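Local coordinates for protein putative carbohydrate-active enzyme (Uncultured organism, PDB 5WH8) that probably hydrolyses O-glycosidic bonds in cellulose-like polysaccharides, this chain being the family 5 glycoside hydrolase domain of a larger secreted, multi-modular protein, at residues Ala66-Glu71 and Asp107-Asn112; Gly116-Thr121 and Asn148-Phe153; Leu39-Lys44 and His70-Tyr75. All coordinates share one frame; numbering follows the deposited sequence.

Interaction 1: Ala66-Glu71 and Asp107-Asn112; sequences AIYTHE and DWHVLN
A66 meets H109 where two neighbouring parallel barrel strands end: its CB lies over one face of the imidazole, offset toward the rim, 4.1 Å from the ring centroid. Next along, I67 carries the strand pairing, its N donating to D107 O (2.9 Å) and its O accepting from H109 N (2.9 Å), while its side chain turns to the opposite face, toward helices 83-100 and 122-135. Y68 returns to the side of A66. Its phenol runs alongside H109, pointing the same way, with H109 CD2 3.5 Å above the centre of the phenol ring; the planes are 45° apart. A water joins Y68 OH to H109 NE2. Beyond the strand, T69 has CG2 anti to its carbonyl carbon, and this methyl sits over the indole of W108, 3.6 Å from the centroid of the five-membered ring. T69 OG1 and H70 ND1 share a hydrogen bond (2.7 Å). At E71, OE2 receives N112 ND2 (3.1 Å) from above the carboxylate plane, and a water links the same oxygen to N112 N. The H109 ring is held from several directions: its ND1 donates to D107 OD2 on the syn side of the carboxylate (2.7 Å), A66 CB and the Y68 ring pack against it, and the water bonds to NE2. Between them, these partners set both the position and the rotation of the imidazole.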
loop_
_atom_site.group_PDB
_atom_site.type_symbol
_atom_site.label_atom_id
_atom_site.label_comp_id
_atom_site.label_asym_id
_atom_site.label_seq_id
_atom_site.Cartn_x
_atom_site.Cartn_y
_atom_site.Cartn_z
ATOM N N ALA A 66 7.427 0.149 -0.919
ATOM C CA ALA A 66 7.488 1.364 -1.732
ATOM C C ALA A 66 8.752 1.343 -2.579
ATOM O O ALA A 66 9.842 1.649 -2.088
ATOM C CB ALA A 66 7.468 2.603 -0.846
ATOM N N ILE A 67 8.579 0.980 -3.847
ATOM C CA ILE A 67 9.681 0.819 -4.789
ATOM C C ILE A 67 9.812 2.106 -5.604
ATOM O O ILE A 67 9.142 2.279 -6.614
ATOM C CB ILE A 67 9.428 -0.401 -5.687
ATOM C CG1 ILE A 67 9.314 -1.665 -4.831
ATOM C CG2 ILE A 67 10.544 -0.581 -6.717
ATOM C CD1 ILE A 67 8.337 -2.642 -5.374
ATOM N N TYR A 68 10.611 3.046 -5.108
ATOM C CA TYR A 68 10.765 4.320 -5.805
ATOM C C TYR A 68 11.276 4.067 -7.206
ATOM O O TYR A 68 12.155 3.224 -7.382
ATOM C CB TYR A 68 11.744 5.239 -5.089
ATOM C CG TYR A 68 11.138 6.101 -4.004
ATOM C CD1 TYR A 68 10.741 5.548 -2.797
ATOM C CD2 TYR A 68 11.012 7.475 -4.177
ATOM C CE1 TYR A 68 10.224 6.340 -1.791
ATOM C CE2 TYR A 68 10.485 8.267 -3.184
ATOM C CZ TYR A 68 10.103 7.696 -1.993
ATOM O OH TYR A 68 9.590 8.503 -0.987
ATOM N N THR A 69 10.739 4.783 -8.192
ATOM C CA THR A 69 11.207 4.614 -9.556
ATOM C C THR A 69 12.382 5.550 -9.808
ATOM O O THR A 69 13.329 5.203 -10.523
ATOM C CB THR A 69 10.080 4.867 -10.579
ATOM O OG1 THR A 69 9.661 6.234 -10.517
ATOM C CG2 THR A 69 8.894 3.958 -10.326
ATOM N N HIS A 70 12.339 6.716 -9.156
ATOM C CA HIS A 70 13.317 7.784 -9.332
ATOM C C HIS A 70 13.881 8.287 -7.999
ATOM O O HIS A 70 13.600 7.713 -6.948
ATOM C CB HIS A 70 12.671 8.923 -10.113
ATOM C CG HIS A 70 12.407 8.571 -11.541
ATOM N ND1 HIS A 70 11.431 7.669 -11.919
ATOM C CD2 HIS A 70 13.008 8.977 -12.682
ATOM C CE1 HIS A 70 11.441 7.543 -13.235
ATOM N NE2 HIS A 70 12.384 8.329 -13.722
ATOM N N GLU A 71 14.671 9.362 -8.065
ATOM C CA GLU A 71 15.541 9.826 -6.980
ATOM C C GLU A 71 16.652 8.818 -6.729
ATOM O O GLU A 71 16.670 7.725 -7.332
ATOM C CB GLU A 71 14.748 10.107 -5.697
ATOM C CG GLU A 71 13.595 11.079 -5.957
ATOM C CD GLU A 71 12.820 11.483 -4.710
ATOM O OE1 GLU A 71 13.439 11.971 -3.734
ATOM O OE2 GLU A 71 11.577 11.326 -4.719
ATOM N N ASP A 107 4.418 -1.861 -4.592
ATOM C CA ASP A 107 4.068 -0.489 -5.013
ATOM C C ASP A 107 5.125 0.105 -5.952
ATOM O O ASP A 107 6.275 0.351 -5.557
ATOM C CB ASP A 107 3.866 0.356 -3.739
ATOM C CG ASP A 107 4.046 1.853 -3.948
ATOM O OD1 ASP A 107 3.716 2.407 -5.021
ATOM O OD2 ASP A 107 4.522 2.491 -2.970
ATOM N N TRP A 108 4.740 0.280 -7.219
ATOM C CA TRP A 108 5.563 0.980 -8.215
ATOM C C TRP A 108 5.431 2.477 -7.920
ATOM O O TRP A 108 4.443 3.145 -8.295
ATOM C CB TRP A 108 5.096 0.613 -9.622
ATOM C CG TRP A 108 5.878 1.200 -10.776
ATOM C CD1 TRP A 108 5.460 2.183 -11.642
ATOM C CD2 TRP A 108 7.192 0.811 -11.217
ATOM N NE1 TRP A 108 6.428 2.421 -12.594
ATOM C CE2 TRP A 108 7.499 1.595 -12.352
ATOM C CE3 TRP A 108 8.132 -0.120 -10.758
ATOM C CZ2 TRP A 108 8.714 1.488 -13.024
ATOM C CZ3 TRP A 108 9.331 -0.238 -11.431
ATOM C CH2 TRP A 108 9.620 0.568 -12.545
ATOM N N HIS A 109 6.415 2.995 -7.198
ATOM C CA HIS A 109 6.235 4.235 -6.424
ATOM C C HIS A 109 6.661 5.453 -7.222
ATOM O O HIS A 109 7.710 6.035 -6.956
ATOM C CB HIS A 109 7.010 4.126 -5.093
ATOM C CG HIS A 109 6.628 5.137 -4.036
ATOM N ND1 HIS A 109 5.573 4.931 -3.173
ATOM C CD2 HIS A 109 7.206 6.302 -3.640
ATOM C CE1 HIS A 109 5.502 5.925 -2.305
ATOM N NE2 HIS A 109 6.481 6.777 -2.567
ATOM N N VAL A 110 5.832 5.811 -8.210
ATOM C CA VAL A 110 6.021 7.041 -9.001
ATOM C C VAL A 110 5.754 8.265 -8.118
ATOM O O VAL A 110 4.870 8.232 -7.258
ATOM C CB VAL A 110 5.114 7.086 -10.249
ATOM C CG1 VAL A 110 5.299 5.860 -11.106
ATOM C CG2 VAL A 110 3.665 7.250 -9.899
ATOM N N LEU A 111 6.543 9.320 -8.313
ATOM C CA LEU A 111 6.367 10.548 -7.564
ATOM C C LEU A 111 7.031 11.755 -8.251
ATOM O O LEU A 111 6.339 12.589 -8.832
ATOM C CB LEU A 111 6.908 10.359 -6.149
ATOM C CG LEU A 111 6.719 11.502 -5.146
ATOM C CD1 LEU A 111 5.241 11.876 -4.955
ATOM C CD2 LEU A 111 7.364 11.083 -3.848
ATOM N N ASN A 112 8.366 11.823 -8.205
ATOM C CA ASN A 112 9.105 13.019 -8.637
ATOM C C ASN A 112 9.983 12.777 -9.873
ATOM O O ASN A 112 9.988 11.689 -10.443
ATOM C CB ASN A 112 10.003 13.544 -7.495
ATOM C CG ASN A 112 9.215 14.075 -6.300
ATOM O OD1 ASN A 112 8.186 14.745 -6.451
ATOM N ND2 ASN A 112 9.709 13.781 -5.096
HETATM O O HOH W 1 6.823 8.798 -0.963
HETATM O O HOH W 2 9.729 7.727 -7.901
HETATM O O HOH W 3 10.425 10.255 -6.916
#

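Interaction 2: Gly116-Thr121 and Asn148-Phe153; sequences GDPNYT and NEPNGF
N151 and G116 bring together two loops at the C-terminal end of the barrel through a single direct hydrogen bond, N151 N to G116 O at 2.9 Å. The bond is fairly straight (N-H...O 159°), with the donor tilted 30° from the carbonyl plane, and P150 CA adds a CA-H...O contact of 3.2 Å to the same oxygen. G116 has no side chain, which lets the chains run close, with N151 CA 4.7 Å from G116 CA. The asparagine side chain starts out pointing away from 116-121 at CB. Its first torsion (chi1 69°) sets CG between the backbone N and the carbonyl carbon, 4.1 Å from G116 CA. At the tip, ND2 closes to 3.5 Å from that same CA and donates to two carbonyls: E149 O in its own loop, 2.9 Å away and in the amide plane, and L111 O, earlier in the loop that contains G116. The amide is thereby held in its rotation. Beside this, P118 CD touches P150 CB at 4.2 Å. P118 opens the short 3-10 turn 118-121, which D117 steadies: its OD1 accepts N119 N in an Asx turn and also N119 ND2. The N148-E149-P150 triplet matches the Asn-Glu-Pro signature of family 5, whose glutamate serves as acid/base in relatives; here E149 OE2 is bonded to H209. The contact thus lies between the loop that leads from strand 103-109 into helix 122-135 and the one that leads from strand 142-145 into helix 157-172; P150 also packs on V160 of helix 157-172 and on S188 of helix 185-188.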
loop_
_atom_site.group_PDB
_atom_site.type_symbol
_atom_site.label_atom_id
_atom_site.label_comp_id
_atom_site.label_asym_id
_atom_site.label_seq_id
_atom_site.Cartn_x
_atom_site.Cartn_y
_atom_site.Cartn_z
ATOM N N GLY A 116 5.863 11.607 -12.159
ATOM C CA GLY A 116 4.516 12.046 -11.794
ATOM C C GLY A 116 3.498 11.707 -12.875
ATOM O O GLY A 116 2.324 11.485 -12.603
ATOM N N ASP A 117 3.938 11.693 -14.128
ATOM C CA ASP A 117 3.133 11.075 -15.176
ATOM C C ASP A 117 3.599 9.635 -15.303
ATOM O O ASP A 117 4.687 9.389 -15.803
ATOM C CB ASP A 117 3.284 11.800 -16.513
ATOM C CG ASP A 117 2.312 11.291 -17.572
ATOM O OD1 ASP A 117 1.914 10.097 -17.536
ATOM O OD2 ASP A 117 1.922 12.116 -18.436
ATOM N N PRO A 118 2.799 8.674 -14.826
ATOM C CA PRO A 118 3.343 7.308 -14.789
ATOM C C PRO A 118 3.658 6.749 -16.187
ATOM O O PRO A 118 4.460 5.826 -16.313
ATOM C CB PRO A 118 2.227 6.502 -14.093
ATOM C CG PRO A 118 0.964 7.296 -14.348
ATOM C CD PRO A 118 1.417 8.747 -14.311
ATOM N N ASN A 119 3.020 7.279 -17.225
ATOM C CA ASN A 119 3.361 6.871 -18.582
ATOM C C ASN A 119 4.844 7.027 -18.887
ATOM O O ASN A 119 5.399 6.265 -19.696
ATOM C CB ASN A 119 2.538 7.659 -19.600
ATOM C CG ASN A 119 1.085 7.299 -19.545
ATOM O OD1 ASN A 119 0.695 6.215 -19.975
ATOM N ND2 ASN A 119 0.266 8.202 -19.014
ATOM N N TYR A 120 5.496 7.982 -18.226
ATOM C CA TYR A 120 6.896 8.248 -18.512
ATOM C C TYR A 120 7.821 7.237 -17.838
ATOM O O TYR A 120 9.050 7.362 -17.953
ATOM C CB TYR A 120 7.255 9.676 -18.091
ATOM C CG TYR A 120 6.521 10.747 -18.869
ATOM C CD1 TYR A 120 5.820 10.452 -20.049
ATOM C CD2 TYR A 120 6.520 12.060 -18.426
ATOM C CE1 TYR A 120 5.144 11.450 -20.748
ATOM C CE2 TYR A 120 5.854 13.055 -19.129
ATOM C CZ TYR A 120 5.168 12.743 -20.273
ATOM O OH TYR A 120 4.499 13.747 -20.964
ATOM N N THR A 121 7.237 6.244 -17.151
ATOM C CA THR A 121 8.010 5.133 -16.597
ATOM C C THR A 121 7.751 3.794 -17.306
ATOM O O THR A 121 8.290 2.768 -16.874
ATOM C CB THR A 121 7.717 4.917 -15.087
ATOM O OG1 THR A 121 6.415 4.329 -14.922
ATOM C CG2 THR A 121 7.806 6.227 -14.327
ATOM N N ASN A 148 1.928 4.728 -7.549
ATOM C CA ASN A 148 1.714 5.440 -6.271
ATOM C C ASN A 148 0.906 6.762 -6.308
ATOM O O ASN A 148 -0.252 6.817 -5.836
ATOM C CB ASN A 148 3.106 5.702 -5.666
ATOM C CG ASN A 148 3.081 6.605 -4.443
ATOM O OD1 ASN A 148 2.346 6.358 -3.492
ATOM N ND2 ASN A 148 3.913 7.649 -4.458
ATOM N N GLU A 149 1.530 7.824 -6.812
ATOM C CA GLU A 149 0.946 9.183 -6.814
ATOM C C GLU A 149 1.172 9.910 -8.136
ATOM O O GLU A 149 2.132 10.681 -8.278
ATOM C CB GLU A 149 1.516 10.047 -5.675
ATOM C CG GLU A 149 0.934 9.659 -4.316
ATOM C CD GLU A 149 1.473 10.494 -3.172
ATOM O OE1 GLU A 149 2.310 11.398 -3.400
ATOM O OE2 GLU A 149 1.056 10.268 -2.013
ATOM N N PRO A 150 0.289 9.682 -9.126
ATOM C CA PRO A 150 0.281 10.548 -10.309
ATOM C C PRO A 150 0.148 11.998 -9.863
ATOM O O PRO A 150 -0.604 12.268 -8.934
ATOM C CB PRO A 150 -0.949 10.062 -11.099
ATOM C CG PRO A 150 -1.146 8.651 -10.640
ATOM C CD PRO A 150 -0.802 8.699 -9.170
ATOM N N ASN A 151 0.892 12.901 -10.472
ATOM C CA ASN A 151 0.823 14.307 -10.090
ATOM C C ASN A 151 1.392 15.208 -11.168
ATOM O O ASN A 151 2.184 14.785 -12.017
ATOM C CB ASN A 151 1.540 14.559 -8.747
ATOM C CG ASN A 151 3.055 14.393 -8.829
ATOM O OD1 ASN A 151 3.791 15.363 -9.071
ATOM N ND2 ASN A 151 3.531 13.164 -8.604
ATOM N N GLY A 152 0.947 16.461 -11.100
ATOM C CA GLY A 152 1.262 17.487 -12.076
ATOM C C GLY A 152 -0.044 18.022 -12.654
ATOM O O GLY A 152 -1.024 17.286 -12.753
ATOM N N PHE A 153 -0.082 19.294 -13.038
ATOM C CA PHE A 153 -1.299 19.826 -13.656
ATOM C C PHE A 153 -1.553 19.159 -15.018
ATOM O O PHE A 153 -2.690 19.067 -15.477
ATOM C CB PHE A 153 -1.213 21.350 -13.820
ATOM C CG PHE A 153 -2.411 21.948 -14.516
ATOM C CD1 PHE A 153 -3.627 22.061 -13.857
ATOM C CD2 PHE A 153 -2.323 22.389 -15.832
ATOM C CE1 PHE A 153 -4.736 22.604 -14.496
ATOM C CE2 PHE A 153 -3.428 22.932 -16.478
ATOM C CZ PHE A 153 -4.634 23.040 -15.809
#

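Interaction 3: Leu39-Lys44 and His70-Tyr75; sequences LAWFPK and HEWGGY
W41 and W72 join two loops at the rim of the barrel, and one hydrogen bond ties them: W41 NE1 donates to W72 O at 2.9 Å. It is somewhat bent, with an N-H...O angle of 145°, and the oxygen lies 22° out of the indole plane. The acceptor belongs to a type II beta turn from E71 to G74, closed by G74 N bonding to E71 O and with G73 at its third position. G73 N donates to Q79 OE1, a second tie on the turn.

The apolar contacts run along ring edges. The two indoles slide past each other in opposite directions, W41 CD1 meeting W72 CE3 at 3.8 Å, and each of these atoms lies in the plane of the other's ring. W72 has its CG anti to the backbone N (chi1 -177°); with chi2, this turns the benzo edge toward A40, whose CB is 4.2 Å from CZ3. Two carbonyl oxygens pack here as well: A40 O lies in the W72 indole plane, 3.8 Å from CZ3, and G73 O sits against the A40 CB methyl at 3.7 Å.

The third kind involves E71 and the far end of the W41 indole. E71 CB packs in the ring plane against CZ2 at 3.8 Å, while OE1 lies 3.8 Å from CH2, the side chains crossing at about a right angle; the other oxygen, OE2, is bonded to N112.

Since W41 is gripped by its N-H and along its edges, its indole is set in orientation within this surface contact. A pentaethylene glycol, probably from the crystallisation liquor, comes within about 3 Å of its side chain (nearest atoms); such molecules often mark pockets, and this may be a sugar-binding surface.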
loop_
_atom_site.group_PDB
_atom_site.type_symbol
_atom_site.label_atom_id
_atom_site.label_comp_id
_atom_site.label_asym_id
_atom_site.label_seq_id
_atom_site.Cartn_x
_atom_site.Cartn_y
_atom_site.Cartn_z
ATOM N N LEU A 39 13.139 1.906 -0.178
ATOM C CA LEU A 39 13.884 0.678 0.147
ATOM C C LEU A 39 15.407 0.862 0.051
ATOM O O LEU A 39 16.146 0.346 0.896
ATOM C CB LEU A 39 13.430 -0.478 -0.758
ATOM C CG LEU A 39 11.942 -0.828 -0.620
ATOM C CD1 LEU A 39 11.482 -1.739 -1.735
ATOM C CD2 LEU A 39 11.618 -1.457 0.756
ATOM N N ALA A 40 15.873 1.608 -0.952
ATOM C CA ALA A 40 17.305 1.846 -1.121
ATOM C C ALA A 40 17.871 2.765 -0.035
ATOM O O ALA A 40 19.093 2.863 0.170
ATOM C CB ALA A 40 17.571 2.443 -2.500
ATOM N N TRP A 41 16.981 3.438 0.685
ATOM C CA TRP A 41 17.398 4.412 1.676
ATOM C C TRP A 41 17.453 3.856 3.107
ATOM O O TRP A 41 18.250 4.330 3.927
ATOM C CB TRP A 41 16.456 5.613 1.631
ATOM C CG TRP A 41 16.410 6.295 0.298
ATOM C CD1 TRP A 41 17.361 6.243 -0.691
ATOM C CD2 TRP A 41 15.369 7.138 -0.194
ATOM N NE1 TRP A 41 16.967 7.008 -1.764
ATOM C CE2 TRP A 41 15.738 7.553 -1.489
ATOM C CE3 TRP A 41 14.136 7.560 0.326
ATOM C CZ2 TRP A 41 14.937 8.390 -2.259
ATOM C CZ3 TRP A 41 13.337 8.379 -0.449
ATOM C CH2 TRP A 41 13.747 8.800 -1.722
ATOM N N PHE A 42 16.594 2.877 3.416
ATOM C CA PHE A 42 16.511 2.283 4.765
ATOM C C PHE A 42 16.524 0.756 4.732
ATOM O O PHE A 42 15.733 0.105 5.412
ATOM C CB PHE A 42 15.246 2.778 5.486
ATOM C CG PHE A 42 15.221 4.257 5.651
ATOM C CD1 PHE A 42 15.873 4.849 6.712
ATOM C CD2 PHE A 42 14.617 5.066 4.710
ATOM C CE1 PHE A 42 15.901 6.214 6.841
ATOM C CE2 PHE A 42 14.644 6.419 4.832
ATOM C CZ PHE A 42 15.297 7.003 5.892
ATOM N N PRO A 43 17.461 0.156 3.971
ATOM C CA PRO A 43 17.401 -1.307 3.866
ATOM C C PRO A 43 17.554 -2.063 5.190
ATOM O O PRO A 43 17.025 -3.151 5.278
ATOM C CB PRO A 43 18.569 -1.643 2.928
ATOM C CG PRO A 43 19.500 -0.487 3.060
ATOM C CD PRO A 43 18.625 0.718 3.261
ATOM N N LYS A 44 18.229 -1.504 6.191
ATOM C CA LYS A 44 18.356 -2.191 7.471
ATOM C C LYS A 44 17.013 -2.323 8.197
ATOM O O LYS A 44 16.871 -3.153 9.109
ATOM C CB LYS A 44 19.363 -1.462 8.369
ATOM C CG LYS A 44 20.791 -1.636 7.922
ATOM C CD LYS A 44 21.768 -0.965 8.890
ATOM C CE LYS A 44 21.955 -1.771 10.168
ATOM N NZ LYS A 44 23.041 -1.194 11.016
ATOM N N HIS A 70 12.339 6.716 -9.156
ATOM C CA HIS A 70 13.317 7.784 -9.332
ATOM C C HIS A 70 13.881 8.287 -7.999
ATOM O O HIS A 70 13.600 7.713 -6.948
ATOM C CB HIS A 70 12.671 8.923 -10.113
ATOM C CG HIS A 70 12.407 8.571 -11.541
ATOM N ND1 HIS A 70 11.431 7.669 -11.919
ATOM C CD2 HIS A 70 13.008 8.977 -12.682
ATOM C CE1 HIS A 70 11.441 7.543 -13.235
ATOM N NE2 HIS A 70 12.384 8.329 -13.722
ATOM N N GLU A 71 14.671 9.362 -8.065
ATOM C CA GLU A 71 15.541 9.826 -6.980
ATOM C C GLU A 71 16.652 8.818 -6.729
ATOM O O GLU A 71 16.670 7.725 -7.332
ATOM C CB GLU A 71 14.748 10.107 -5.697
ATOM C CG GLU A 71 13.595 11.079 -5.957
ATOM C CD GLU A 71 12.820 11.483 -4.710
ATOM O OE1 GLU A 71 13.439 11.971 -3.734
ATOM O OE2 GLU A 71 11.577 11.326 -4.719
ATOM N N TRP A 72 17.598 9.182 -5.870
ATOM C CA TRP A 72 18.802 8.374 -5.746
ATOM C C TRP A 72 18.433 6.923 -5.447
ATOM O O TRP A 72 17.668 6.648 -4.528
ATOM C CB TRP A 72 19.752 8.885 -4.651
ATOM C CG TRP A 72 20.987 8.020 -4.666
ATOM C CD1 TRP A 72 22.099 8.184 -5.451
ATOM C CD2 TRP A 72 21.196 6.812 -3.919
ATOM N NE1 TRP A 72 22.986 7.149 -5.229
ATOM C CE2 TRP A 72 22.458 6.299 -4.294
ATOM C CE3 TRP A 72 20.434 6.108 -2.974
ATOM C CZ2 TRP A 72 22.978 5.124 -3.753
ATOM C CZ3 TRP A 72 20.950 4.939 -2.437
ATOM C CH2 TRP A 72 22.208 4.455 -2.830
ATOM N N GLY A 73 18.987 5.996 -6.226
ATOM C CA GLY A 73 18.794 4.577 -5.979
ATOM C C GLY A 73 17.470 4.014 -6.442
ATOM O O GLY A 73 17.160 2.839 -6.183
ATOM N N GLY A 74 16.682 4.837 -7.122
ATOM C CA GLY A 74 15.381 4.406 -7.623
ATOM C C GLY A 74 15.512 3.267 -8.613
ATOM O O GLY A 74 16.595 3.051 -9.154
ATOM N N TYR A 75 14.420 2.547 -8.848
ATOM C CA TYR A 75 14.444 1.362 -9.692
ATOM C C TYR A 75 14.992 1.679 -11.073
ATOM O O TYR A 75 15.702 0.853 -11.658
ATOM C CB TYR A 75 13.043 0.769 -9.807
ATOM C CG TYR A 75 12.977 -0.558 -10.532
ATOM C CD1 TYR A 75 12.872 -0.606 -11.908
ATOM C CD2 TYR A 75 12.962 -1.749 -9.826
ATOM C CE1 TYR A 75 12.791 -1.806 -12.583
ATOM C CE2 TYR A 75 12.876 -2.966 -10.484
ATOM C CZ TYR A 75 12.777 -2.983 -11.869
ATOM O OH TYR A 75 12.683 -4.182 -12.537
#

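Overall arrangement
All three contacts sit on the C-terminal side of the TIM barrel, within the family 5 domain. Interaction 1 is buried and is the one with strand pairing; interaction 2 is also buried but joins loops only, through backbone and proline packing; interaction 3 is a surface contact built on tryptophans. Interaction 1 lies between the others. It shares H70 and E71 with interaction 3, where W41 CH2 packs 3.6 Å from Y68 CE2, and it reaches interaction 2 through W108 NE1, 3.0 Å from T121 OG1. Interactions 2 and 3, with centres about 19 Å apart, barely touch, meeting through T121 and H70.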